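Local coordinates for L544 (Acanthamoeba polyphaga mimivirus, PDB 4AMQ), which probably transfers nucleotides as a virion-associated nucleotidyl transferase with a two-manganese site, and may act in transcription-coupled DNA repair, at residues N315-N320 and T350-S355; K277-R282 and K309-L314. One frame throughout, in Å; residues are numbered along the deposited sequence.

Contact 1 of 2, residues N315-N320 and T350-S355; sequences NGIDMN and TNINKS
G316 and S355 bring the two backbones nearest each other, 5.7 Å between CA atoms, where the loop ahead of helix 319-331 runs past the middle of helix 334-368. A second close point pairs I317 with N351, one turn back along the long helix. Both helix residues point their side chains at the loop. With chi1 at -164°, CG opposite the backbone N, the N351 amide reaches the loop. Its OD1 accepts from D318 N at 2.8 Å, the donor tilted 27° from the carbonyl plane. N351 OD1 lies 3.2 Å from I317 CA, with I317 CG2 close by. S355 OG donates to N315 O in the carbonyl plane, at a short 2.5 Å. Between these two bonds I317 lays CD1 against the long helix, 4.0 Å from I352 CG1. D318 is the N-cap of helix 319-331: its OD1 takes N320 N at 3.2 Å, from above the carboxylate plane. G316 CA lies 3.9 Å from S355 OG. N351 and S355 thus bind one backbone N-H and one carbonyl of the loop. They tie the start of one helix of the helical domain to the flank of another, and the N-cap residue is held through its own backbone N.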
ATOM      1  N   ASN A 315      -1.813   1.915 -23.097  1.00 39.60           N
ATOM      2  CA  ASN A 315      -1.043   2.247 -24.289  1.00 41.69           C
ATOM      3  C   ASN A 315       0.449   2.345 -23.985  1.00 44.06           C
ATOM      4  O   ASN A 315       0.840   2.830 -22.922  1.00 42.65           O
ATOM      5  CB  ASN A 315      -1.544   3.557 -24.905  1.00 44.65           C
ATOM      6  CG  ASN A 315      -2.992   3.474 -25.358  1.00 51.02           C
ATOM      7  OD1 ASN A 315      -3.863   4.158 -24.821  1.00 57.00           O
ATOM      8  ND2 ASN A 315      -3.255   2.634 -26.354  1.00 42.73           N
ATOM      9  N   GLY A 316       1.275   1.874 -24.916  1.00 37.16           N
ATOM     10  CA  GLY A 316       2.719   1.953 -24.771  1.00 36.70           C
ATOM     11  C   GLY A 316       3.334   0.804 -23.995  1.00 42.23           C
ATOM     12  O   GLY A 316       4.486   0.879 -23.567  1.00 41.87           O
ATOM     13  N   ILE A 317       2.574  -0.272 -23.816  1.00 41.18           N
ATOM     14  CA  ILE A 317       3.042  -1.406 -23.028  1.00 37.84           C
ATOM     15  C   ILE A 317       3.760  -2.435 -23.894  1.00 43.32           C
ATOM     16  O   ILE A 317       3.282  -2.800 -24.967  1.00 43.52           O
ATOM     17  CB  ILE A 317       1.880  -2.086 -22.266  1.00 40.40           C
ATOM     18  CG1 ILE A 317       1.202  -1.085 -21.332  1.00 38.33           C
ATOM     19  CG2 ILE A 317       2.382  -3.273 -21.458  1.00 36.59           C
ATOM     20  CD1 ILE A 317       2.148  -0.480 -20.319  1.00 31.88           C
ATOM     21  N   ASP A 318       4.916  -2.891 -23.424  1.00 39.98           N
ATOM     22  CA  ASP A 318       5.639  -3.962 -24.095  1.00 43.95           C
ATOM     23  C   ASP A 318       4.880  -5.270 -23.924  1.00 46.48           C
ATOM     24  O   ASP A 318       5.064  -5.979 -22.935  1.00 48.00           O
ATOM     25  CB  ASP A 318       7.051  -4.092 -23.523  1.00 45.52           C
ATOM     26  CG  ASP A 318       7.851  -5.188 -24.192  1.00 47.87           C
ATOM     27  OD1 ASP A 318       7.430  -5.656 -25.270  1.00 53.04           O
ATOM     28  OD2 ASP A 318       8.902  -5.577 -23.646  1.00 52.98           O
ATOM     29  N   MET A 319       4.026  -5.586 -24.892  1.00 47.99           N
ATOM     30  CA  MET A 319       3.174  -6.770 -24.806  1.00 50.10           C
ATOM     31  C   MET A 319       3.943  -8.091 -24.833  1.00 47.87           C
ATOM     32  O   MET A 319       3.357  -9.155 -24.650  1.00 48.11           O
ATOM     33  CB  MET A 319       2.101  -6.746 -25.899  1.00 51.02           C
ATOM     34  CG  MET A 319       1.048  -5.669 -25.696  1.00 45.02           C
ATOM     35  SD  MET A 319       0.164  -5.870 -24.135  1.00 53.41           S
ATOM     36  CE  MET A 319      -0.753  -7.374 -24.461  1.00 49.73           C
ATOM     37  N   ASN A 320       5.253  -8.023 -25.056  1.00 48.78           N
ATOM     38  CA  ASN A 320       6.098  -9.210 -24.951  1.00 51.12           C
ATOM     39  C   ASN A 320       6.141  -9.730 -23.521  1.00 49.16           C
ATOM     40  O   ASN A 320       6.253 -10.934 -23.292  1.00 48.67           O
ATOM     41  CB  ASN A 320       7.520  -8.925 -25.436  1.00 51.99           C
ATOM     42  CG  ASN A 320       7.588  -8.664 -26.926  1.00 62.04           C
ATOM     43  OD1 ASN A 320       6.685  -9.038 -27.676  1.00 62.67           O
ATOM     44  ND2 ASN A 320       8.665  -8.023 -27.364  1.00 63.85           N
ATOM     45  N   THR A 350       7.557  -1.883 -13.954  1.00 35.54           N
ATOM     46  CA  THR A 350       8.477  -0.900 -14.511  1.00 36.82           C
ATOM     47  C   THR A 350       7.944  -0.332 -15.818  1.00 34.24           C
ATOM     48  O   THR A 350       7.976   0.878 -16.049  1.00 34.44           O
ATOM     49  CB  THR A 350       9.853  -1.529 -14.778  1.00 36.67           C
ATOM     50  OG1 THR A 350      10.388  -2.046 -13.553  1.00 32.66           O
ATOM     51  CG2 THR A 350      10.813  -0.494 -15.356  1.00 42.38           C
ATOM     52  N   ASN A 351       7.452  -1.219 -16.673  1.00 33.36           N
ATOM     53  CA  ASN A 351       6.943  -0.815 -17.972  1.00 33.99           C
ATOM     54  C   ASN A 351       5.747   0.124 -17.848  1.00 33.57           C
ATOM     55  O   ASN A 351       5.656   1.122 -18.563  1.00 32.04           O
ATOM     56  CB  ASN A 351       6.586  -2.044 -18.809  1.00 31.57           C
ATOM     57  CG  ASN A 351       6.424  -1.719 -20.278  1.00 37.88           C
ATOM     58  OD1 ASN A 351       5.380  -1.977 -20.871  1.00 47.89           O
ATOM     59  ND2 ASN A 351       7.459  -1.138 -20.873  1.00 42.45           N
ATOM     60  N   ILE A 352       4.835  -0.194 -16.935  1.00 32.13           N
ATOM     61  CA  ILE A 352       3.646   0.629 -16.739  1.00 31.90           C
ATOM     62  C   ILE A 352       4.027   2.015 -16.232  1.00 29.56           C
ATOM     63  O   ILE A 352       3.488   3.019 -16.687  1.00 30.69           O
ATOM     64  CB  ILE A 352       2.649  -0.023 -15.766  1.00 31.65           C
ATOM     65  CG1 ILE A 352       2.097  -1.318 -16.368  1.00 31.71           C
ATOM     66  CG2 ILE A 352       1.506   0.936 -15.450  1.00 25.20           C
ATOM     67  CD1 ILE A 352       1.230  -2.108 -15.430  1.00 25.53           C
ATOM     68  N   ASN A 353       4.961   2.063 -15.292  1.00 29.50           N
ATOM     69  CA  ASN A 353       5.473   3.330 -14.800  1.00 32.78           C
ATOM     70  C   ASN A 353       6.063   4.169 -15.919  1.00 34.68           C
ATOM     71  O   ASN A 353       5.734   5.346 -16.068  1.00 35.72           O
ATOM     72  CB  ASN A 353       6.528   3.100 -13.722  1.00 36.25           C
ATOM     73  CG  ASN A 353       5.922   2.962 -12.346  1.00 40.21           C
ATOM     74  OD1 ASN A 353       5.531   3.954 -11.731  1.00 41.09           O
ATOM     75  ND2 ASN A 353       5.838   1.732 -11.854  1.00 38.01           N
ATOM     76  N   LYS A 354       6.945   3.557 -16.697  1.00 33.27           N
ATOM     77  CA  LYS A 354       7.581   4.244 -17.809  1.00 35.75           C
ATOM     78  C   LYS A 354       6.526   4.849 -18.726  1.00 38.60           C
ATOM     79  O   LYS A 354       6.609   6.020 -19.096  1.00 38.90           O
ATOM     80  CB  LYS A 354       8.470   3.278 -18.593  1.00 42.27           C
ATOM     81  CG  LYS A 354       9.194   3.911 -19.770  1.00 44.17           C
ATOM     82  CD  LYS A 354      10.078   2.897 -20.476  1.00 49.76           C
ATOM     83  CE  LYS A 354      11.071   2.280 -19.506  1.00 54.08           C
ATOM     84  NZ  LYS A 354      11.876   3.322 -18.808  1.00 55.37           N
ATOM     85  N   SER A 355       5.528   4.045 -19.082  1.00 33.25           N
ATOM     86  CA  SER A 355       4.494   4.481 -20.013  1.00 32.70           C
ATOM     87  C   SER A 355       3.654   5.643 -19.480  1.00 35.24           C
ATOM     88  O   SER A 355       3.465   6.643 -20.170  1.00 36.60           O
ATOM     89  CB  SER A 355       3.588   3.310 -20.398  1.00 35.43           C
ATOM     90  OG  SER A 355       2.605   3.714 -21.337  1.00 34.02           O
TER

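Contact 2 of 2, residues K277-R282 and K309-L314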
ATOM      1  N   LYS A 277      -2.693   3.516 -12.736  1.00 26.77           N
ATOM      2  CA  LYS A 277      -2.448   3.554 -11.297  1.00 28.75           C
ATOM      3  C   LYS A 277      -3.022   2.319 -10.606  1.00 27.17           C
ATOM      4  O   LYS A 277      -2.404   1.764  -9.700  1.00 26.62           O
ATOM      5  CB  LYS A 277      -3.016   4.842 -10.679  1.00 26.13           C
ATOM      6  CG  LYS A 277      -3.068   4.849  -9.158  1.00 26.17           C
ATOM      7  CD  LYS A 277      -3.113   6.273  -8.602  1.00 29.85           C
ATOM      8  CE  LYS A 277      -4.309   7.064  -9.114  1.00 25.24           C
ATOM      9  NZ  LYS A 277      -5.598   6.566  -8.558  1.00 27.42           N
ATOM     10  N   GLN A 278      -4.199   1.886 -11.047  1.00 25.91           N
ATOM     11  CA  GLN A 278      -4.863   0.744 -10.429  1.00 26.45           C
ATOM     12  C   GLN A 278      -4.064  -0.537 -10.652  1.00 25.79           C
ATOM     13  O   GLN A 278      -3.933  -1.358  -9.749  1.00 25.85           O
ATOM     14  CB  GLN A 278      -6.293   0.589 -10.960  1.00 25.85           C
ATOM     15  CG  GLN A 278      -7.161  -0.348 -10.125  1.00 24.11           C
ATOM     16  CD  GLN A 278      -8.388  -0.836 -10.874  1.00 30.39           C
ATOM     17  OE1 GLN A 278      -8.277  -1.458 -11.933  1.00 29.18           O
ATOM     18  NE2 GLN A 278      -9.564  -0.559 -10.326  1.00 26.55           N
ATOM     19  N   LEU A 279      -3.525  -0.696 -11.857  1.00 25.36           N
ATOM     20  CA  LEU A 279      -2.702  -1.857 -12.181  1.00 28.06           C
ATOM     21  C   LEU A 279      -1.402  -1.901 -11.381  1.00 27.67           C
ATOM     22  O   LEU A 279      -0.917  -2.979 -11.046  1.00 24.69           O
ATOM     23  CB  LEU A 279      -2.414  -1.921 -13.683  1.00 25.33           C
ATOM     24  CG  LEU A 279      -3.540  -2.507 -14.537  1.00 28.84           C
ATOM     25  CD1 LEU A 279      -3.204  -2.399 -16.017  1.00 33.56           C
ATOM     26  CD2 LEU A 279      -3.810  -3.957 -14.145  1.00 28.12           C
ATOM     27  N   LEU A 280      -0.839  -0.732 -11.078  1.00 24.01           N
ATOM     28  CA  LEU A 280       0.359  -0.668 -10.246  1.00 25.31           C
ATOM     29  C   LEU A 280       0.048  -1.140  -8.829  1.00 25.86           C
ATOM     30  O   LEU A 280       0.799  -1.927  -8.248  1.00 25.24           O
ATOM     31  CB  LEU A 280       0.933   0.753 -10.210  1.00 25.13           C
ATOM     32  CG  LEU A 280       1.475   1.299 -11.532  1.00 28.04           C
ATOM     33  CD1 LEU A 280       1.947   2.732 -11.365  1.00 28.88           C
ATOM     34  CD2 LEU A 280       2.601   0.413 -12.054  1.00 29.37           C
ATOM     35  N   VAL A 281      -1.060  -0.651  -8.282  1.00 21.23           N
ATOM     36  CA  VAL A 281      -1.509  -1.059  -6.953  1.00 23.31           C
ATOM     37  C   VAL A 281      -1.839  -2.552  -6.903  1.00 23.88           C
ATOM     38  O   VAL A 281      -1.577  -3.226  -5.905  1.00 24.72           O
ATOM     39  CB  VAL A 281      -2.748  -0.259  -6.510  1.00 23.31           C
ATOM     40  CG1 VAL A 281      -3.305  -0.822  -5.219  1.00 26.58           C
ATOM     41  CG2 VAL A 281      -2.404   1.225  -6.356  1.00 24.91           C
ATOM     42  N   ARG A 282      -2.422  -3.060  -7.985  1.00 25.66           N
ATOM     43  CA  ARG A 282      -2.823  -4.460  -8.051  1.00 23.03           C
ATOM     44  C   ARG A 282      -1.596  -5.372  -8.103  1.00 22.28           C
ATOM     45  O   ARG A 282      -1.605  -6.463  -7.544  1.00 22.85           O
ATOM     46  CB  ARG A 282      -3.752  -4.693  -9.246  1.00 24.50           C
ATOM     47  CG  ARG A 282      -5.140  -4.067  -9.070  1.00 27.15           C
ATOM     48  CD  ARG A 282      -5.869  -3.873 -10.396  1.00 29.54           C
ATOM     49  NE  ARG A 282      -5.943  -5.100 -11.186  1.00 31.65           N
ATOM     50  CZ  ARG A 282      -6.561  -5.197 -12.360  1.00 30.40           C
ATOM     51  NH1 ARG A 282      -7.171  -4.140 -12.882  1.00 30.10           N
ATOM     52  NH2 ARG A 282      -6.571  -6.353 -13.011  1.00 28.30           N
ATOM     53  N   LYS A 309      -6.075  -9.278 -18.898  1.00 31.33           N
ATOM     54  CA  LYS A 309      -7.230  -8.675 -19.556  1.00 38.35           C
ATOM     55  C   LYS A 309      -7.145  -7.148 -19.611  1.00 37.39           C
ATOM     56  O   LYS A 309      -7.365  -6.545 -20.658  1.00 37.55           O
ATOM     57  CB  LYS A 309      -8.528  -9.090 -18.856  1.00 39.54           C
ATOM     58  CG  LYS A 309      -9.756  -8.327 -19.343  1.00 47.11           C
ATOM     59  CD  LYS A 309     -11.026  -8.792 -18.646  1.00 54.57           C
ATOM     60  CE  LYS A 309     -12.268  -8.121 -19.235  1.00 63.66           C
ATOM     61  NZ  LYS A 309     -12.331  -6.655 -18.955  1.00 62.72           N
ATOM     62  N   ASP A 310      -6.820  -6.528 -18.481  1.00 38.28           N
ATOM     63  CA  ASP A 310      -6.869  -5.069 -18.363  1.00 37.98           C
ATOM     64  C   ASP A 310      -5.675  -4.350 -18.987  1.00 32.96           C
ATOM     65  O   ASP A 310      -5.786  -3.198 -19.403  1.00 36.49           O
ATOM     66  CB  ASP A 310      -7.021  -4.655 -16.899  1.00 34.87           C
ATOM     67  CG  ASP A 310      -8.338  -5.104 -16.306  1.00 41.59           C
ATOM     68  OD1 ASP A 310      -9.275  -5.370 -17.085  1.00 41.27           O
ATOM     69  OD2 ASP A 310      -8.437  -5.184 -15.065  1.00 39.41           O
ATOM     70  N   ILE A 311      -4.537  -5.030 -19.044  1.00 32.99           N
ATOM     71  CA  ILE A 311      -3.310  -4.444 -19.565  1.00 32.17           C
ATOM     72  C   ILE A 311      -3.466  -4.027 -21.029  1.00 36.66           C
ATOM     73  O   ILE A 311      -2.769  -3.126 -21.510  1.00 36.57           O
ATOM     74  CB  ILE A 311      -2.139  -5.437 -19.430  1.00 38.91           C
ATOM     75  CG1 ILE A 311      -0.804  -4.710 -19.482  1.00 40.66           C
ATOM     76  CG2 ILE A 311      -2.206  -6.498 -20.506  1.00 42.32           C
ATOM     77  CD1 ILE A 311      -0.611  -3.787 -18.329  1.00 33.92           C
ATOM     78  N   ARG A 312      -4.399  -4.673 -21.724  1.00 35.40           N
ATOM     79  CA  ARG A 312      -4.617  -4.416 -23.143  1.00 39.41           C
ATOM     80  C   ARG A 312      -5.327  -3.085 -23.370  1.00 37.25           C
ATOM     81  O   ARG A 312      -5.350  -2.566 -24.488  1.00 35.95           O
ATOM     82  CB  ARG A 312      -5.423  -5.553 -23.777  1.00 39.77           C
ATOM     83  CG  ARG A 312      -4.766  -6.921 -23.670  1.00 35.25           C
ATOM     84  CD  ARG A 312      -5.759  -8.034 -23.946  1.00 40.27           C
ATOM     85  NE  ARG A 312      -5.120  -9.344 -23.886  1.00 43.16           N
ATOM     86  CZ  ARG A 312      -4.455  -9.893 -24.896  1.00 45.31           C
ATOM     87  NH1 ARG A 312      -4.340  -9.243 -26.048  1.00 43.85           N
ATOM     88  NH2 ARG A 312      -3.901 -11.089 -24.755  1.00 47.66           N
ATOM     89  N   LYS A 313      -5.907  -2.539 -22.307  1.00 38.67           N
ATOM     90  CA  LYS A 313      -6.588  -1.252 -22.384  1.00 37.69           C
ATOM     91  C   LYS A 313      -5.589  -0.101 -22.319  1.00 37.97           C
ATOM     92  O   LYS A 313      -5.911   1.032 -22.675  1.00 44.26           O
ATOM     93  CB  LYS A 313      -7.617  -1.112 -21.261  1.00 36.52           C
ATOM     94  CG  LYS A 313      -8.638  -2.238 -21.190  1.00 39.90           C
ATOM     95  CD  LYS A 313      -9.848  -1.813 -20.372  1.00 46.48           C
ATOM     96  CE  LYS A 313     -10.875  -2.927 -20.255  1.00 55.82           C
ATOM     97  NZ  LYS A 313     -10.489  -3.940 -19.234  1.00 55.73           N
ATOM     98  N   LEU A 314      -4.378  -0.401 -21.863  1.00 35.95           N
ATOM     99  CA  LEU A 314      -3.335   0.609 -21.732  1.00 36.51           C
ATOM    100  C   LEU A 314      -2.647   0.879 -23.067  1.00 43.95           C
ATOM    101  O   LEU A 314      -2.867   0.163 -24.045  1.00 42.80           O
ATOM    102  CB  LEU A 314      -2.295   0.174 -20.699  1.00 36.39           C
ATOM    103  CG  LEU A 314      -2.785  -0.095 -19.276  1.00 34.09           C
ATOM    104  CD1 LEU A 314      -1.597  -0.363 -18.367  1.00 29.82           C
ATOM    105  CD2 LEU A 314      -3.603   1.078 -18.756  1.00 32.00           C
TER
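L279 and I311 mark the closest backbone approach, 7.8 Å between CA atoms, where helix 274-292 faces the C-terminal part of helix 297-311 and the type I turn I311-L314. The two helices are consecutive and pack as a helical hairpin in the helical domain, with a buried salt bridge beside a leucine and isoleucine patch. R282 and D310 carry the polar half. The guanidinium comes end-on, and both terminal nitrogens grip a single oxygen. R282 NH1 meets the anti lone pair of D310 OD2 at 2.7 Å. R282 NH2 meets the same OD2 at 3.0 Å, less straight, with an angle of 136° at the hydrogen. The two flat groups stand almost perpendicular, 88° apart. R282 is bent at chi3 (53°), and Q278, one turn earlier, helps to hold it: OE1 accepts from NH1, at the edge of the guanidinium. Q278 itself is bound through NE2 to the backbone oxygens of L24 and I64. The other oxygen of D310, OD1, pairs with K313 NZ at 2.9 Å. The carboxylate is thus shared between R282 and K313, which would be expected to keep it ionised despite its burial. L279 serves both halves. L279 CD1 meets L314 CD1 tip to tip at 3.5 Å. The L279 and I311 side chains cross at about a right angle, their CD1 atoms 3.7 Å apart. The other L279 methyl, CD2, sits 3.5 Å above the guanidinium plane of R282, over the centre of the group.

In the fold
Contacts 1 and 2 lie in series along the chain, on the same side of its centre, and their own centres are 10 Å apart. Residues 309-314 run directly into 315-320, so the end of helix 297-311 and the linker after it supply one side of both contacts. The two meet mostly through apolar side chains. I352 CD1 of contact 1 lies 3.8 Å from I311 CD1 of contact 2, and I352 CG2 is 3.6 Å from L280 CD2. Helix 334-368 thereby packs on helix 274-292 as well as on helix 297-311. From contact 2, the R282 side chain is about 12 Å from one of two manganese ions held by D66 and D68, with D213 completing one of the sites.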